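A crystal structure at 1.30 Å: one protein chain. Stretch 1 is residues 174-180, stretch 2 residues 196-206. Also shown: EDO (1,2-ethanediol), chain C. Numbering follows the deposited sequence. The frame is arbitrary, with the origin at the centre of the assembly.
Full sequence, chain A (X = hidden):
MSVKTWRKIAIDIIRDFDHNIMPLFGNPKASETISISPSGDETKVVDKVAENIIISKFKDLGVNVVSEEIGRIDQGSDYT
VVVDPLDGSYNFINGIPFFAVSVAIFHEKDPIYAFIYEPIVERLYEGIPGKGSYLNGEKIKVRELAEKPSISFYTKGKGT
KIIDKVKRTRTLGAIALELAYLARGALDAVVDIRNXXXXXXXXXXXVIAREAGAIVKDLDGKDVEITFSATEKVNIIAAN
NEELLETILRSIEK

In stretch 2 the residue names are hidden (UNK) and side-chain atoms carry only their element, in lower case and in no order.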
ATOM      1  N   ALA A 174      -2.734  -5.635   4.516  1.00  8.79           N
ATOM      2  CA  ALA A 174      -4.081  -6.193   4.322  1.00  8.36           C
ATOM      3  C   ALA A 174      -3.929  -7.391   3.392  1.00  8.33           C
ATOM      4  O   ALA A 174      -4.078  -7.280   2.170  1.00  8.46           O
ATOM      5  CB  ALA A 174      -5.010  -5.159   3.709  1.00 10.58           C
ATOM      6  N   ILE A 175      -3.638  -8.544   3.981  1.00  8.78           N
ATOM      7  CA  ILE A 175      -3.408  -9.751   3.207  1.00  9.04           C
ATOM      8  C   ILE A 175      -4.548 -10.119   2.254  1.00  9.49           C
ATOM      9  O   ILE A 175      -4.305 -10.688   1.190  1.00  8.82           O
ATOM     10  CB  ILE A 175      -3.080 -10.947   4.146  1.00 10.38           C
ATOM     11  CG1 ILE A 175      -2.247 -11.983   3.391  1.00 10.87           C
ATOM     12  CG2 ILE A 175      -4.355 -11.591   4.675  1.00 11.20           C
ATOM     13  CD1 ILE A 175      -0.843 -11.508   3.063  1.00 11.67           C
ATOM     14  N   ALA A 176      -5.786  -9.801   2.619  1.00 10.21           N
ATOM     15  CA  ALA A 176      -6.906 -10.119   1.739  1.00  9.54           C
ATOM     16  C   ALA A 176      -6.732  -9.391   0.415  1.00  9.38           C
ATOM     17  O   ALA A 176      -6.957  -9.963  -0.652  1.00 10.02           O
ATOM     18  CB  ALA A 176      -8.233  -9.720   2.386  1.00 10.71           C
ATOM     19  N   LEU A 177      -6.337  -8.125   0.477  1.00  9.11           N
ATOM     20  CA  LEU A 177      -6.132  -7.362  -0.744  1.00  9.51           C
ATOM     21  C   LEU A 177      -4.934  -7.871  -1.515  1.00  9.21           C
ATOM     22  O   LEU A 177      -4.956  -7.912  -2.743  1.00  9.45           O
ATOM     23  CB  LEU A 177      -5.930  -5.876  -0.445  1.00 10.46           C
ATOM     24  CG  LEU A 177      -7.158  -5.131   0.069  1.00 10.87           C
ATOM     25  CD1 LEU A 177      -6.812  -3.664   0.205  1.00 10.81           C
ATOM     26  CD2 LEU A 177      -8.332  -5.314  -0.892  1.00 11.53           C
ATOM     27  N   GLU A 178      -3.880  -8.259  -0.810  1.00  7.95           N
ATOM     28  CA  GLU A 178      -2.711  -8.735  -1.519  1.00  7.81           C
ATOM     29  C   GLU A 178      -3.037 -10.016  -2.278  1.00  8.11           C
ATOM     30  O   GLU A 178      -2.601 -10.197  -3.411  1.00  8.35           O
ATOM     31  CB  GLU A 178      -1.543  -8.853  -0.535  1.00  9.24           C
ATOM     32  CG  GLU A 178      -1.015  -7.443  -0.228  1.00  9.93           C
ATOM     33  CD  GLU A 178      -0.245  -7.318   1.066  1.00  9.72           C
ATOM     34  OE1 GLU A 178      -0.824  -7.592   2.135  1.00 10.53           O
ATOM     35  OE2 GLU A 178       0.943  -6.923   1.014  1.00  9.23           O
ATOM     36  N   LEU A 179      -3.845 -10.886  -1.681  1.00  7.57           N
ATOM     37  CA  LEU A 179      -4.259 -12.106  -2.359  1.00  8.22           C
ATOM     38  C   LEU A 179      -5.200 -11.765  -3.525  1.00  8.83           C
ATOM     39  O   LEU A 179      -5.138 -12.397  -4.580  1.00  8.95           O
ATOM     40  CB  LEU A 179      -4.938 -13.053  -1.368  1.00  9.01           C
ATOM     41  CG  LEU A 179      -3.952 -13.738  -0.414  1.00  9.76           C
ATOM     42  CD1 LEU A 179      -4.706 -14.389   0.730  1.00 10.33           C
ATOM     43  CD2 LEU A 179      -3.129 -14.775  -1.181  1.00 11.70           C
ATOM     44  N   ALA A 180      -6.067 -10.771  -3.341  1.00  7.94           N
ATOM     45  CA  ALA A 180      -6.974 -10.351  -4.404  1.00  8.42           C
ATOM     46  C   ALA A 180      -6.157  -9.770  -5.562  1.00  8.08           C
ATOM     47  O   ALA A 180      -6.494  -9.965  -6.733  1.00  8.33           O
ATOM     48  CB  ALA A 180      -7.958  -9.307  -3.878  1.00  9.66           C
ATOM     49  N   UNK A 196       1.976 -15.625  11.734  1.00 15.83           N
ATOM     50  CA  UNK A 196       1.093 -14.614  12.310  1.00 16.50           C
ATOM     51  C   UNK A 196      -0.359 -14.663  11.824  1.00 15.47           C
ATOM     52  O   UNK A 196      -1.285 -14.396  12.588  1.00 16.60           O
ATOM     53  c   UNK A 196      -0.663 -10.244  11.790  1.00 21.93           C
ATOM     54  c   UNK A 196      -0.641  -9.784  13.096  1.00 22.26           C
ATOM     55  o   UNK A 196      -1.358  -8.658  13.433  1.00 25.05           O
ATOM     56  c   UNK A 196       0.077 -11.368  11.444  1.00 19.84           C
ATOM     57  c   UNK A 196       0.848 -11.569  13.701  1.00 22.31           C
ATOM     58  c   UNK A 196       1.686 -13.238  11.993  1.00 17.22           C
ATOM     59  c   UNK A 196       0.845 -12.046  12.391  1.00 19.13           C
ATOM     60  c   UNK A 196       0.108 -10.442  14.059  1.00 22.09           C
ATOM     61  N   UNK A 197      -0.555 -14.983  10.551  1.00 14.06           N
ATOM     62  CA  UNK A 197      -1.893 -15.033   9.970  1.00 14.15           C
ATOM     63  C   UNK A 197      -2.786 -16.110  10.561  1.00 13.76           C
ATOM     64  O   UNK A 197      -2.307 -17.123  11.063  1.00 16.16           O
ATOM     65  c   UNK A 197      -1.104 -14.171   7.631  1.00 13.49           C
ATOM     66  c   UNK A 197      -1.906 -12.882   7.683  1.00 13.58           C
ATOM     67  c   UNK A 197      -1.799 -15.252   8.460  1.00 12.70           C
ATOM     68  c   UNK A 197      -0.954 -14.656   6.199  1.00 14.16           C
ATOM     69  N   UNK A 198      -4.092 -15.874  10.493  1.00 14.72           N
ATOM     70  CA  UNK A 198      -5.088 -16.826  10.976  1.00 14.47           C
ATOM     71  C   UNK A 198      -5.920 -17.234   9.764  1.00 15.34           C
ATOM     72  O   UNK A 198      -5.930 -16.534   8.750  1.00 14.24           O
ATOM     73  c   UNK A 198      -5.174 -15.919  16.273  1.00 33.97           C
ATOM     74  n   UNK A 198      -5.140 -16.831  15.306  1.00 32.65           N
ATOM     75  n   UNK A 198      -5.768 -16.194  17.427  1.00 35.69           N
ATOM     76  n   UNK A 198      -4.613 -14.730  16.089  1.00 35.59           N
ATOM     77  c   UNK A 198      -5.236 -15.561  13.192  1.00 22.55           C
ATOM     78  c   UNK A 198      -5.990 -16.171  12.022  1.00 17.19           C
ATOM     79  c   UNK A 198      -4.515 -16.623  14.004  1.00 26.97           C
ATOM     80  N   UNK A 199      -6.626 -18.374   9.842  1.00 14.39           N
ATOM     81  CA  UNK A 199      -7.443 -18.808   8.704  1.00 14.06           C
ATOM     82  C   UNK A 199      -8.459 -17.740   8.293  1.00 14.36           C
ATOM     83  O   UNK A 199      -8.783 -17.596   7.114  1.00 15.09           O
ATOM     84  c   UNK A 199      -7.079 -20.626  10.165  1.00 15.53           C
ATOM     85  c   UNK A 199      -8.112 -20.075   9.230  1.00 15.01           C
ATOM     86  c   UNK A 199      -6.631 -19.391  10.910  1.00 14.91           C
ATOM     87  N   UNK A 200      -8.953 -16.991   9.273  1.00 13.59           N
ATOM     88  CA  UNK A 200      -9.927 -15.935   9.020  1.00 14.09           C
ATOM     89  C   UNK A 200      -9.361 -14.819   8.139  1.00 13.56           C
ATOM     90  O   UNK A 200     -10.102 -14.158   7.402  1.00 13.72           O
ATOM     91  o   UNK A 200      -9.310 -14.997  11.180  1.00 16.90           O
ATOM     92  c   UNK A 200     -10.430 -15.325  10.346  1.00 15.10           C
ATOM     93  c   UNK A 200     -11.322 -16.318  11.080  1.00 17.83           C
ATOM     94  N   UNK A 201      -8.048 -14.612   8.211  1.00 12.40           N
ATOM     95  CA  UNK A 201      -7.396 -13.574   7.416  1.00 12.13           C
ATOM     96  C   UNK A 201      -7.282 -13.942   5.946  1.00 10.81           C
ATOM     97  O   UNK A 201      -7.409 -13.089   5.065  1.00 11.63           O
ATOM     98  c   UNK A 201      -5.965 -13.317   7.904  1.00 12.60           C
ATOM     99  o   UNK A 201      -5.031 -13.155  10.073  1.00 14.82           O
ATOM    100  o   UNK A 201      -6.696 -11.803   9.584  1.00 14.95           O
ATOM    101  c   UNK A 201      -5.904 -12.720   9.287  1.00 13.61           C
ATOM    102  N   UNK A 202      -7.049 -15.222   5.684  1.00 11.75           N
ATOM    103  CA  UNK A 202      -6.805 -15.679   4.326  1.00 11.31           C
ATOM    104  C   UNK A 202      -7.858 -16.491   3.595  1.00 11.03           C
ATOM    105  O   UNK A 202      -7.728 -16.712   2.397  1.00 10.85           O
ATOM    106  c   UNK A 202      -4.340 -15.693   4.819  1.00 13.62           C
ATOM    107  c   UNK A 202      -5.680 -17.785   5.114  1.00 14.44           C
ATOM    108  c   UNK A 202      -4.549 -18.781   4.963  1.00 17.81           C
ATOM    109  c   UNK A 202      -5.507 -16.512   4.279  1.00 12.37           C
ATOM    110  N   UNK A 203      -8.894 -16.935   4.294  1.00 11.11           N
ATOM    111  CA  UNK A 203      -9.897 -17.780   3.663  1.00 11.10           C
ATOM    112  C   UNK A 203     -10.433 -17.294   2.322  1.00  9.34           C
ATOM    113  O   UNK A 203     -10.335 -17.996   1.318  1.00 10.50           O
ATOM    114  c   UNK A 203     -11.048 -18.029   4.632  1.00 12.42           C
ATOM    115  N   UNK A 204     -10.996 -16.093   2.293  1.00 10.36           N
ATOM    116  CA  UNK A 204     -11.552 -15.579   1.049  1.00  9.44           C
ATOM    117  C   UNK A 204     -10.482 -15.373  -0.019  1.00  9.06           C
ATOM    118  O   UNK A 204     -10.683 -15.703  -1.185  1.00  9.71           O
ATOM    119  c   UNK A 204     -12.296 -14.272   1.306  1.00 10.74           C
ATOM    120  N   UNK A 205      -9.345 -14.819   0.384  1.00  8.94           N
ATOM    121  CA  UNK A 205      -8.269 -14.576  -0.557  1.00  9.50           C
ATOM    122  C   UNK A 205      -7.777 -15.852  -1.205  1.00  9.22           C
ATOM    123  O   UNK A 205      -7.460 -15.868  -2.390  1.00  9.91           O
ATOM    124  N   UNK A 206      -7.715 -16.928  -0.427  1.00  9.36           N
ATOM    125  CA  UNK A 206      -7.259 -18.204  -0.961  1.00 10.84           C
ATOM    126  C   UNK A 206      -8.272 -18.758  -1.962  1.00 10.28           C
ATOM    127  O   UNK A 206      -7.898 -19.232  -3.036  1.00 10.75           O
ATOM    128  c   UNK A 206      -5.811 -18.816   0.989  1.00 13.61           C
ATOM    129  c   UNK A 206      -6.810 -20.619  -0.407  1.00 13.47           C
ATOM    130  c   UNK A 206      -7.026 -19.227   0.173  1.00 11.15           C
TER
HETATM  131  C1  EDO C1002      -3.493  -9.592   9.171  1.00 16.51           C
HETATM  132  O1  EDO C1002      -4.228  -8.531   9.774  1.00 16.64           O
HETATM  133  C2  EDO C1002      -4.017  -9.823   7.742  1.00 15.38           C
HETATM  134  O2  EDO C1002      -3.856  -8.630   6.952  1.00 13.25           O

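Position 196 carries one carbon leading to a six-carbon ring that bears a single oxygen, a phenol, so it is Tyr 196. The ring lies out of reach of stretch 1, but its edge faces the ethanediol, with CE2 of Tyr 196 3.9 Å from C1 of EDO.

Position 197 has four carbons forked at the second, which is the pattern of leucine. Its CA-to-CB bond points toward stretch 1, and one branch end comes within 4.1 Å of CG1 of Ile 175. This is Leu 197, and the atom concerned is CD1; the other branch end, CD2, lies 3.7 Å from C2 of EDO.

At 198, three carbons, a nitrogen, and a carbon carrying two more nitrogens make a guanidinium chain. Arg 198 does not reach stretch 1; it occupies the N-cap position before the helix that follows.

Position 199 shows three carbons closing a ring onto the backbone nitrogen, which only proline does. Pro 199 begins the helix, at phi/psi -56/-33°, and makes no contact across.

At 200, one carbon bears an oxygen and a second carbon. Thr 200 is buried, yet its side chain stays 8.9 Å from stretch 1.

Position 201 has two carbons, the second carrying two oxygens: a short carboxylate, with CB 4.0 Å from CG2 of Ile 175. It is Asp 201. Its OD2 accepts a hydrogen bond from N of Arg 198 (2.9 Å, 157° at the hydrogen), tying the carboxylate back to the helix start.

Position 202 has four carbons forked at the first, one arm two carbons long, hence Ile 202. The shorter arm, CG2, lies 4.1 Å from CG2 of Ile 175, whereas the longer arm leads away.

Positions 203 and 204 each carry a single carbon. They are Ala 203, whose CA-to-CB bond points away, and Ala 204, whose bond points sideways; neither makes contact.

Position 205 has no side-chain atoms and its CA is 3.8 Å from CB of Leu 179. It is Gly 205: an ideal CB here would lie 2.5 Å from CD1 of Leu 179, a clash.

At 206, one carbon carries two more, giving Val 206. Its CA-to-CB bond points away, and its backbone N makes the closest approach, 4.1 Å from CD1 of Leu 179.

The two helices run nearly parallel, at 21°, with axes approaching to 8.4 Å. Ile 175 and Leu 179, one turn apart, supply most of stretch 1's covered area. Ile 175 packs against Leu 197 and Ile 202, and its CG2 also sits 3.4 Å from O of Asp 201. Leu 179 fills the space over Gly 205, where the CA atoms come within 5.0 Å, and its CD1 lies 4.2 Å from CB of Ile 202. No hydrogen bond crosses, so the 291 Å² contact rests on packing. Alongside it, EDO O2 accepts a hydrogen bond from N of Ile 175 (3.0 Å, 168°).

Stretch 2 (196-206) YLRPTDIAAGV
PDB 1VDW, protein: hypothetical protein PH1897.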